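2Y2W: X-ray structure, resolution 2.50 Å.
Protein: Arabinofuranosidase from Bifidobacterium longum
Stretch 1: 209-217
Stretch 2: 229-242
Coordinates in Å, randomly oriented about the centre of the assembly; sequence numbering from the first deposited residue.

Stretch 1 209-217: MWCIGNEMD
Stretch 2 (229-242) EYAGAVDKVAHAMK

How do the two backbones lie against each other? Residues 209-212 form a strand with phi/psi running from -94/123 at Met 209 to -83/89 at Ile 212, after which the strand ends and Gly 213 takes a positive phi (85/176), Asn 214 is again extended (-137/134), and Glu 215 sits at 33/50. Residues 229-242 lie within a longer helix, with phi between -52° and -71° and i to i+4 hydrogen bonds such as Val 234 N to Tyr 230 O (2.7 Å) and Met 241 N to Val 237 O (3.0 Å). The axes run nearly antiparallel, at 155°, and approach to 9.9 Å. Register is set by the CA atoms of Ile 212 and Val 234, 6.7 Å apart, and those of Met 216 and Tyr 230, 7.4 Å apart.

Which apolar side chains fill the space between strand and helix? Ile 212 points toward the helix (chi1 -51°, m; chi2 157°, t) and contributes the largest covered area. Ile 212 CD1 lies 3.8 Å from Val 234 CG2 and 3.8 Å from Ala 238 CB, while Ile 212 CG2 lies 3.8 Å from Val 237 CG1. Val 234 (chi1 74°, p), Val 237 (chi1 -179°, t) and Ala 238 all pack against this one branched side chain, and the Ala 238 methyl reaches Ile 212 although its CA-to-CB bond points sideways. Strand alternation turns the intervening Cys 211 away (chi1 -61°, m).

What does the tryptophan offer the helix? Trp 210 (chi1 -66°, m; chi2 70°) presents one ring face to Met 241, whose side chain takes chi1 -78° (m), chi2 176° (t) and chi3 70° (p). Met 241 CE sits 3.5 Å from Trp 210 CD2 and 3.9 Å from the centroid of the Trp 210 five-membered ring, 29° off its normal. This is a CH-pi contact, in which the slightly positive methyl hydrogens meet the electron-rich face. Met 241 SD is farther off, 5.5 Å from the centroid of the Trp 210 six-membered ring in an oblique sulfur-aromatic approach.

Where does polarity enter an otherwise apolar contact? Tyr 230 (chi1 -177°, t; chi2 74°) reaches from the helix so that its OH donates a hydrogen bond to Ile 212 O at 2.5 Å, the single hydrogen bond between the stretches. The carbonyl oxygen lies at the ring edge, near its plane, suiting donation from the phenol. Met 216, with all three chi angles in m (-63°, -59°, -71°), places its CG 3.7 Å from Tyr 230 CE1, an apolar contact that meets the ring obliquely.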

# COMPACT_ATOMS: atom_id res chain seq x y z
N MET D 209 -12.88 7.58 -21.03
CA MET D 209 -12.04 8.50 -20.27
C MET D 209 -12.15 8.25 -18.76
O MET D 209 -13.24 8.30 -18.18
CB MET D 209 -12.40 9.95 -20.62
CG MET D 209 -11.32 10.96 -20.32
SD MET D 209 -11.70 12.55 -21.06
CE MET D 209 -10.43 13.59 -20.35
N TRP D 210 -11.00 7.99 -18.14
CA TRP D 210 -10.91 7.67 -16.72
C TRP D 210 -9.92 8.57 -16.00
O TRP D 210 -8.83 8.83 -16.51
CB TRP D 210 -10.48 6.21 -16.52
CG TRP D 210 -11.47 5.18 -16.99
CD1 TRP D 210 -11.80 4.90 -18.29
CD2 TRP D 210 -12.23 4.28 -16.18
NE1 TRP D 210 -12.73 3.89 -18.33
CE2 TRP D 210 -13.01 3.49 -17.05
CE3 TRP D 210 -12.33 4.07 -14.80
CZ2 TRP D 210 -13.87 2.50 -16.58
CZ3 TRP D 210 -13.19 3.09 -14.34
CH2 TRP D 210 -13.95 2.32 -15.23
N CYS D 211 -10.31 9.03 -14.82
CA CYS D 211 -9.41 9.80 -13.96
C CYS D 211 -8.83 8.92 -12.86
O CYS D 211 -9.55 8.40 -12.01
CB CYS D 211 -10.13 11.01 -13.35
SG CYS D 211 -10.74 12.17 -14.57
N ILE D 212 -7.51 8.75 -12.90
CA ILE D 212 -6.82 7.92 -11.92
C ILE D 212 -6.55 8.74 -10.66
O ILE D 212 -5.51 9.39 -10.51
CB ILE D 212 -5.52 7.31 -12.51
CG1 ILE D 212 -5.82 6.62 -13.84
CG2 ILE D 212 -4.90 6.31 -11.53
CD1 ILE D 212 -4.63 6.48 -14.75
N GLY D 213 -7.52 8.71 -9.75
CA GLY D 213 -7.45 9.46 -8.50
C GLY D 213 -7.93 10.89 -8.66
O GLY D 213 -8.26 11.33 -9.76
N ASN D 214 -7.95 11.60 -7.53
CA ASN D 214 -8.33 13.01 -7.50
C ASN D 214 -7.40 13.82 -6.60
O ASN D 214 -7.09 13.41 -5.48
CB ASN D 214 -9.77 13.17 -7.01
CG ASN D 214 -10.20 14.62 -6.98
OD1 ASN D 214 -10.55 15.19 -8.01
ND2 ASN D 214 -10.17 15.21 -5.79
N GLU D 215 -6.98 14.98 -7.11
CA GLU D 215 -6.20 15.97 -6.35
C GLU D 215 -5.26 15.36 -5.31
O GLU D 215 -5.24 15.77 -4.15
CB GLU D 215 -7.14 17.00 -5.69
CG GLU D 215 -7.86 17.93 -6.67
CD GLU D 215 -8.73 18.97 -5.98
OE1 GLU D 215 -9.42 18.62 -4.99
OE2 GLU D 215 -8.74 20.13 -6.44
N MET D 216 -4.47 14.39 -5.75
CA MET D 216 -3.59 13.63 -4.85
C MET D 216 -2.43 14.44 -4.27
O MET D 216 -1.74 13.97 -3.37
CB MET D 216 -3.09 12.36 -5.55
CG MET D 216 -4.19 11.38 -5.93
SD MET D 216 -5.17 10.81 -4.53
CE MET D 216 -3.98 9.76 -3.70
N ASP D 217 -2.23 15.65 -4.79
CA ASP D 217 -1.19 16.56 -4.30
C ASP D 217 -1.69 17.43 -3.14
O ASP D 217 -0.89 17.92 -2.34
CB ASP D 217 -0.66 17.45 -5.43
CG ASP D 217 -1.72 18.41 -5.98
OD1 ASP D 217 -2.91 18.05 -5.98
OD2 ASP D 217 -1.34 19.52 -6.42
N GLU D 229 5.35 8.93 -4.83
CA GLU D 229 4.33 7.95 -4.48
C GLU D 229 3.24 7.83 -5.55
O GLU D 229 2.88 6.72 -5.94
CB GLU D 229 3.70 8.28 -3.12
CG GLU D 229 4.47 7.78 -1.91
CD GLU D 229 4.03 8.43 -0.59
OE1 GLU D 229 3.01 9.16 -0.58
OE2 GLU D 229 4.70 8.21 0.44
N TYR D 230 2.74 8.98 -6.01
CA TYR D 230 1.69 9.00 -7.03
C TYR D 230 2.19 8.54 -8.39
O TYR D 230 1.51 7.77 -9.07
CB TYR D 230 1.02 10.38 -7.13
CG TYR D 230 -0.12 10.42 -8.13
CD1 TYR D 230 -1.35 9.82 -7.83
CD2 TYR D 230 0.03 11.03 -9.37
CE1 TYR D 230 -2.40 9.84 -8.74
CE2 TYR D 230 -1.02 11.06 -10.29
CZ TYR D 230 -2.23 10.46 -9.97
OH TYR D 230 -3.26 10.49 -10.87
N ALA D 231 3.38 9.00 -8.77
CA ALA D 231 4.02 8.57 -10.02
C ALA D 231 4.08 7.05 -10.11
O ALA D 231 3.69 6.46 -11.12
CB ALA D 231 5.42 9.18 -10.15
N GLY D 232 4.56 6.41 -9.04
CA GLY D 232 4.59 4.96 -8.94
C GLY D 232 3.21 4.32 -9.02
O GLY D 232 3.03 3.30 -9.68
N ALA D 233 2.24 4.93 -8.35
CA ALA D 233 0.88 4.40 -8.30
C ALA D 233 0.15 4.52 -9.64
O ALA D 233 -0.44 3.55 -10.12
CB ALA D 233 0.09 5.08 -7.19
N VAL D 234 0.20 5.71 -10.24
CA VAL D 234 -0.46 5.96 -11.52
C VAL D 234 0.18 5.16 -12.66
O VAL D 234 -0.51 4.77 -13.61
CB VAL D 234 -0.54 7.49 -11.85
CG1 VAL D 234 0.81 8.05 -12.27
CG2 VAL D 234 -1.59 7.76 -12.92
N ASP D 235 1.48 4.89 -12.56
CA ASP D 235 2.17 4.05 -13.53
C ASP D 235 1.63 2.63 -13.50
O ASP D 235 1.42 2.02 -14.55
CB ASP D 235 3.68 4.06 -13.28
CG ASP D 235 4.45 3.18 -14.27
OD1 ASP D 235 4.08 3.12 -15.46
OD2 ASP D 235 5.43 2.54 -13.83
N LYS D 236 1.41 2.10 -12.30
CA LYS D 236 0.85 0.76 -12.11
C LYS D 236 -0.60 0.67 -12.62
O LYS D 236 -0.93 -0.25 -13.37
CB LYS D 236 0.92 0.34 -10.64
CG LYS D 236 2.32 -0.00 -10.14
CD LYS D 236 2.35 -0.19 -8.63
CE LYS D 236 3.78 -0.28 -8.10
NZ LYS D 236 4.58 0.97 -8.33
N VAL D 237 -1.43 1.63 -12.22
CA VAL D 237 -2.85 1.62 -12.56
C VAL D 237 -3.10 1.89 -14.05
O VAL D 237 -3.92 1.21 -14.68
CB VAL D 237 -3.67 2.61 -11.68
CG1 VAL D 237 -5.15 2.57 -12.04
CG2 VAL D 237 -3.49 2.27 -10.21
N ALA D 238 -2.40 2.88 -14.61
CA ALA D 238 -2.56 3.25 -16.02
C ALA D 238 -2.14 2.13 -16.97
O ALA D 238 -2.83 1.86 -17.96
CB ALA D 238 -1.80 4.53 -16.34
N HIS D 239 -1.02 1.48 -16.66
CA HIS D 239 -0.54 0.35 -17.44
C HIS D 239 -1.54 -0.81 -17.44
O HIS D 239 -1.89 -1.34 -18.50
CB HIS D 239 0.82 -0.14 -16.94
CG HIS D 239 1.16 -1.52 -17.41
ND1 HIS D 239 1.08 -2.63 -16.59
CD2 HIS D 239 1.56 -1.98 -18.62
CE1 HIS D 239 1.42 -3.70 -17.28
NE2 HIS D 239 1.72 -3.34 -18.51
N ALA D 240 -1.98 -1.21 -16.25
CA ALA D 240 -2.89 -2.34 -16.07
C ALA D 240 -4.23 -2.10 -16.74
O ALA D 240 -4.78 -3.01 -17.36
CB ALA D 240 -3.07 -2.64 -14.59
N MET D 241 -4.76 -0.89 -16.63
CA MET D 241 -6.02 -0.56 -17.28
C MET D 241 -5.92 -0.58 -18.80
O MET D 241 -6.76 -1.19 -19.47
CB MET D 241 -6.59 0.76 -16.76
CG MET D 241 -7.25 0.63 -15.40
SD MET D 241 -7.81 2.19 -14.72
CE MET D 241 -9.18 2.57 -15.81
N LYS D 242 -4.87 0.05 -19.35
CA LYS D 242 -4.64 0.02 -20.80
C LYS D 242 -4.31 -1.38 -21.32
O LYS D 242 -4.52 -1.68 -22.49
CB LYS D 242 -3.57 1.02 -21.25
CG LYS D 242 -4.15 2.36 -21.71
CD LYS D 242 -3.11 3.26 -22.37
CE LYS D 242 -2.86 2.87 -23.83
NZ LYS D 242 -1.71 3.63 -24.42